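Local coordinates for dipeptidase AC. Metallo peptidase. MEROPS family M19 (Rhodobacter sphaeroides, PDB 3LY0), which probably hydrolyses dipeptides as a zinc-dependent metallodipeptidase and binds a phosphinate mimic of L-Ala-D-Ala at its two-zinc site, at residues L151-L162 and L197-L208. Residues are numbered along the deposited sequence; the frame is centred on the assembly and turned at random.
Sequences LHLFHSLGLRSL and LVAECNRLKIML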
loop_
_atom_site.group_PDB
_atom_site.type_symbol
_atom_site.label_atom_id
_atom_site.label_comp_id
_atom_site.label_asym_id
_atom_site.label_seq_id
_atom_site.Cartn_x
_atom_site.Cartn_y
_atom_site.Cartn_z
ATOM N N LEU A 151 -18.671 5.172 -5.620
ATOM C CA LEU A 151 -17.715 4.278 -6.263
ATOM C C LEU A 151 -17.665 4.556 -7.761
ATOM O O LEU A 151 -16.595 4.617 -8.356
ATOM C CB LEU A 151 -18.064 2.807 -5.993
ATOM C CG LEU A 151 -17.061 1.775 -6.520
ATOM C CD1 LEU A 151 -15.792 1.843 -5.692
ATOM C CD2 LEU A 151 -17.659 0.367 -6.449
ATOM N N HIS A 152 -18.832 4.752 -8.366
ATOM C CA HIS A 152 -18.884 5.040 -9.788
ATOM C C HIS A 152 -18.298 6.406 -10.095
ATOM O O HIS A 152 -17.592 6.572 -11.087
ATOM C CB HIS A 152 -20.318 4.909 -10.300
ATOM C CG HIS A 152 -20.879 3.540 -10.106
ATOM N ND1 HIS A 152 -20.729 2.540 -11.040
ATOM C CD2 HIS A 152 -21.549 2.991 -9.064
ATOM C CE1 HIS A 152 -21.299 1.435 -10.587
ATOM N NE2 HIS A 152 -21.809 1.684 -9.396
ATOM N N LEU A 153 -18.573 7.383 -9.237
ATOM C CA LEU A 153 -17.988 8.708 -9.404
ATOM C C LEU A 153 -16.466 8.659 -9.346
ATOM O O LEU A 153 -15.791 9.159 -10.247
ATOM C CB LEU A 153 -18.504 9.668 -8.337
ATOM C CG LEU A 153 -19.976 10.054 -8.439
ATOM C CD1 LEU A 153 -20.338 10.928 -7.257
ATOM C CD2 LEU A 153 -20.232 10.796 -9.733
ATOM N N PHE A 154 -15.923 8.043 -8.300
ATOM C CA PHE A 154 -14.473 7.986 -8.164
ATOM C C PHE A 154 -13.844 7.200 -9.307
ATOM O O PHE A 154 -12.793 7.576 -9.808
ATOM C CB PHE A 154 -14.063 7.427 -6.789
ATOM C CG PHE A 154 -14.023 8.470 -5.700
ATOM C CD1 PHE A 154 -12.923 9.310 -5.570
ATOM C CD2 PHE A 154 -15.073 8.603 -4.798
ATOM C CE1 PHE A 154 -12.872 10.273 -4.571
ATOM C CE2 PHE A 154 -15.036 9.565 -3.791
ATOM C CZ PHE A 154 -13.928 10.404 -3.682
ATOM N N HIS A 155 -14.483 6.115 -9.725
ATOM C CA HIS A 155 -13.980 5.349 -10.854
ATOM C C HIS A 155 -13.901 6.220 -12.109
ATOM O O HIS A 155 -12.919 6.160 -12.862
ATOM C CB HIS A 155 -14.872 4.141 -11.111
ATOM C CG HIS A 155 -14.418 3.312 -12.265
ATOM N ND1 HIS A 155 -14.989 3.410 -13.517
ATOM C CD2 HIS A 155 -13.426 2.396 -12.371
ATOM C CE1 HIS A 155 -14.379 2.572 -14.339
ATOM N NE2 HIS A 155 -13.429 1.945 -13.669
ATOM N N SER A 156 -14.929 7.033 -12.320
ATOM C CA SER A 156 -14.996 7.890 -13.491
ATOM C C SER A 156 -13.848 8.877 -13.535
ATOM O O SER A 156 -13.370 9.228 -14.618
ATOM C CB SER A 156 -16.321 8.635 -13.508
ATOM O OG SER A 156 -17.380 7.752 -13.825
ATOM N N LEU A 157 -13.402 9.333 -12.372
ATOM C CA LEU A 157 -12.308 10.295 -12.341
ATOM C C LEU A 157 -10.916 9.677 -12.162
ATOM O O LEU A 157 -9.920 10.402 -12.077
ATOM C CB LEU A 157 -12.586 11.425 -11.342
ATOM C CG LEU A 157 -12.842 11.061 -9.885
ATOM C CD1 LEU A 157 -11.543 10.666 -9.211
ATOM C CD2 LEU A 157 -13.441 12.251 -9.172
ATOM N N GLY A 158 -10.841 8.346 -12.124
ATOM C CA GLY A 158 -9.560 7.668 -12.212
ATOM C C GLY A 158 -9.232 6.654 -11.132
ATOM O O GLY A 158 -8.161 6.059 -11.159
ATOM N N LEU A 159 -10.128 6.447 -10.178
ATOM C CA LEU A 159 -9.840 5.478 -9.122
ATOM C C LEU A 159 -9.714 4.081 -9.719
ATOM O O LEU A 159 -10.621 3.630 -10.437
ATOM C CB LEU A 159 -10.944 5.492 -8.071
ATOM C CG LEU A 159 -10.691 4.534 -6.904
ATOM C CD1 LEU A 159 -9.603 5.092 -5.995
ATOM C CD2 LEU A 159 -11.980 4.304 -6.133
ATOM N N ARG A 160 -8.617 3.381 -9.411
ATOM C CA ARG A 160 -8.420 2.043 -9.964
ATOM C C ARG A 160 -8.116 0.963 -8.930
ATOM O O ARG A 160 -7.969 -0.211 -9.279
ATOM C CB ARG A 160 -7.326 2.061 -11.038
ATOM C CG ARG A 160 -7.699 2.835 -12.307
ATOM C CD ARG A 160 -8.806 2.130 -13.086
ATOM N NE ARG A 160 -9.206 2.836 -14.306
ATOM C CZ ARG A 160 -10.126 3.792 -14.345
ATOM N NH1 ARG A 160 -10.444 4.358 -15.506
ATOM N NH2 ARG A 160 -10.729 4.195 -13.238
ATOM N N SER A 161 -8.047 1.357 -7.660
ATOM C CA SER A 161 -7.657 0.451 -6.594
ATOM C C SER A 161 -8.301 0.916 -5.308
ATOM O O SER A 161 -8.371 2.115 -5.047
ATOM C CB SER A 161 -6.139 0.506 -6.436
ATOM O OG SER A 161 -5.696 -0.415 -5.466
ATOM N N LEU A 162 -8.757 -0.029 -4.494
ATOM C CA LEU A 162 -9.492 0.299 -3.284
ATOM C C LEU A 162 -9.295 -0.775 -2.218
ATOM O O LEU A 162 -9.543 -1.965 -2.458
ATOM C CB LEU A 162 -10.989 0.437 -3.624
ATOM C CG LEU A 162 -11.961 0.655 -2.470
ATOM C CD1 LEU A 162 -11.614 1.903 -1.686
ATOM C CD2 LEU A 162 -13.403 0.724 -2.974
ATOM N N LEU A 197 -19.851 -4.202 -2.357
ATOM C CA LEU A 197 -18.648 -3.482 -2.780
ATOM C C LEU A 197 -17.660 -4.379 -3.532
ATOM O O LEU A 197 -17.105 -3.981 -4.557
ATOM C CB LEU A 197 -17.973 -2.818 -1.580
ATOM C CG LEU A 197 -16.678 -2.062 -1.881
ATOM C CD1 LEU A 197 -16.948 -0.814 -2.719
ATOM C CD2 LEU A 197 -16.007 -1.689 -0.587
ATOM N N VAL A 198 -17.446 -5.594 -3.032
ATOM C CA VAL A 198 -16.591 -6.543 -3.735
ATOM C C VAL A 198 -17.127 -6.824 -5.134
ATOM O O VAL A 198 -16.395 -6.780 -6.113
ATOM C CB VAL A 198 -16.444 -7.870 -2.947
ATOM C CG1 VAL A 198 -15.768 -8.942 -3.800
ATOM C CG2 VAL A 198 -15.676 -7.636 -1.661
ATOM N N ALA A 199 -18.424 -7.103 -5.221
ATOM C CA ALA A 199 -19.036 -7.420 -6.502
ATOM C C ALA A 199 -18.911 -6.260 -7.491
ATOM O O ALA A 199 -18.619 -6.469 -8.664
ATOM C CB ALA A 199 -20.498 -7.807 -6.307
ATOM N N GLU A 200 -19.121 -5.037 -7.003
ATOM C CA GLU A 200 -19.101 -3.863 -7.869
ATOM C C GLU A 200 -17.683 -3.519 -8.302
ATOM O O GLU A 200 -17.459 -3.122 -9.448
ATOM C CB GLU A 200 -19.758 -2.664 -7.190
ATOM C CG GLU A 200 -20.192 -1.588 -8.164
ATOM C CD GLU A 200 -21.274 -2.079 -9.103
ATOM O OE1 GLU A 200 -21.346 -1.581 -10.245
ATOM O OE2 GLU A 200 -22.049 -2.968 -8.693
ATOM N N CYS A 201 -16.721 -3.700 -7.399
ATOM C CA CYS A 201 -15.322 -3.493 -7.790
ATOM C C CYS A 201 -14.903 -4.504 -8.852
ATOM O O CYS A 201 -14.208 -4.157 -9.809
ATOM C CB CYS A 201 -14.371 -3.549 -6.595
ATOM S SG CYS A 201 -14.430 -2.086 -5.539
ATOM N N ASN A 202 -15.319 -5.761 -8.685
ATOM C CA ASN A 202 -15.056 -6.757 -9.721
ATOM C C ASN A 202 -15.644 -6.337 -11.073
ATOM O O ASN A 202 -15.002 -6.467 -12.111
ATOM C CB ASN A 202 -15.647 -8.118 -9.343
ATOM C CG ASN A 202 -14.837 -8.870 -8.274
ATOM O OD1 ASN A 202 -15.306 -9.880 -7.761
ATOM N ND2 ASN A 202 -13.623 -8.404 -7.962
ATOM N N ARG A 203 -16.878 -5.846 -11.055
ATOM C CA ARG A 203 -17.535 -5.459 -12.299
ATOM C C ARG A 203 -16.839 -4.270 -12.953
ATOM O O ARG A 203 -16.649 -4.241 -14.168
ATOM C CB ARG A 203 -19.012 -5.151 -12.057
ATOM C CG ARG A 203 -19.853 -5.249 -13.322
ATOM C CD ARG A 203 -21.307 -4.901 -13.051
ATOM N NE ARG A 203 -21.450 -3.510 -12.629
ATOM C CZ ARG A 203 -21.368 -2.470 -13.453
ATOM N NH1 ARG A 203 -21.507 -1.236 -12.984
ATOM N NH2 ARG A 203 -21.138 -2.661 -14.746
ATOM N N LEU A 204 -16.456 -3.293 -12.139
ATOM C CA LEU A 204 -15.763 -2.106 -12.624
ATOM C C LEU A 204 -14.278 -2.328 -12.887
ATOM O O LEU A 204 -13.608 -1.436 -13.413
ATOM C CB LEU A 204 -15.934 -0.956 -11.634
ATOM C CG LEU A 204 -17.366 -0.412 -11.529
ATOM C CD1 LEU A 204 -17.462 0.622 -10.411
ATOM C CD2 LEU A 204 -17.807 0.183 -12.861
ATOM N N LYS A 205 -13.774 -3.511 -12.524
ATOM C CA LYS A 205 -12.347 -3.829 -12.646
ATOM C C LYS A 205 -11.494 -2.866 -11.821
ATOM O O LYS A 205 -10.454 -2.378 -12.278
ATOM C CB LYS A 205 -11.914 -3.821 -14.114
ATOM C CG LYS A 205 -12.754 -4.727 -15.004
ATOM C CD LYS A 205 -12.611 -6.175 -14.580
ATOM C CE LYS A 205 -13.528 -7.090 -15.389
ATOM N NZ LYS A 205 -14.967 -6.981 -14.983
ATOM N N ILE A 206 -11.965 -2.584 -10.613
ATOM C CA ILE A 206 -11.202 -1.876 -9.586
ATOM C C ILE A 206 -10.516 -2.917 -8.708
ATOM O O ILE A 206 -11.174 -3.798 -8.162
ATOM C CB ILE A 206 -12.133 -0.999 -8.716
ATOM C CG1 ILE A 206 -12.760 0.110 -9.572
ATOM C CG2 ILE A 206 -11.371 -0.404 -7.530
ATOM C CD1 ILE A 206 -13.801 0.934 -8.845
ATOM N N MET A 207 -9.195 -2.820 -8.575
ATOM C CA MET A 207 -8.439 -3.765 -7.749
ATOM C C MET A 207 -8.835 -3.622 -6.290
ATOM O O MET A 207 -8.912 -2.517 -5.770
ATOM C CB MET A 207 -6.933 -3.501 -7.896
ATOM C CG MET A 207 -5.996 -4.583 -7.302
ATOM S SD MET A 207 -4.265 -4.011 -7.052
ATOM C CE MET A 207 -4.426 -3.310 -5.406
ATOM N N LEU A 208 -9.080 -4.749 -5.630
ATOM C CA LEU A 208 -9.327 -4.750 -4.194
ATOM C C LEU A 208 -8.031 -5.004 -3.444
ATOM O O LEU A 208 -7.260 -5.889 -3.811
ATOM C CB LEU A 208 -10.333 -5.842 -3.847
ATOM C CG LEU A 208 -11.741 -5.554 -4.347
ATOM C CD1 LEU A 208 -12.510 -6.854 -4.538
ATOM C CD2 LEU A 208 -12.444 -4.629 -3.369
#
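Neighbouring helix-to-strand units of the TIM-barrel-like fold of M19 dipeptidases meet where Leu151 is a knob in a hole formed by Leu197, Glu200, Cys201 and Leu204. With CG anti to the backbone N (chi1 -175°), the Leu151 side chain reaches across the groove between the two helices. Its CD2 rests on the aliphatic part of Glu200, 3.6 Å from CG, while CD1 meets Ile206 CD1 at 3.8 Å. At the solvent side, Glu200 OE1 lies 3.0 Å from His152 CE1, a carbon at the ring edge, and is held in a salt bridge by Arg203, whose NE and NH1 both donate to this one oxygen, NH1 at 2.8 Å. Arg203 NH1 lies almost in the plane of the imidazole. Cutting Glu200 back to alanine is likely to leave the Arg203 guanidinium without its carboxylate mate and to open a gap beside Leu151 CD2. Each helix ends in a Schellman turn, at Gly158 and Lys205, and passes into a strand of the parallel sheet. The strands are joined by two backbone hydrogen bonds, Met207 N to Arg160 O (3.0 Å) and Leu162 N to Met207 O (2.8 Å). Ser161 and Met207 share one face of this sheet, where Ser161 OG is hydrogen-bonded to His137 ND1; on the other, Leu162 CD2 touches Cys201 SG at 3.9 Å. Nearer the helix ends, Leu204 CB and Arg160 NH2 lie over opposite faces of the His155 ring, both offset toward its rim; NH2 also donates to the carbonyls of His155 and Leu159.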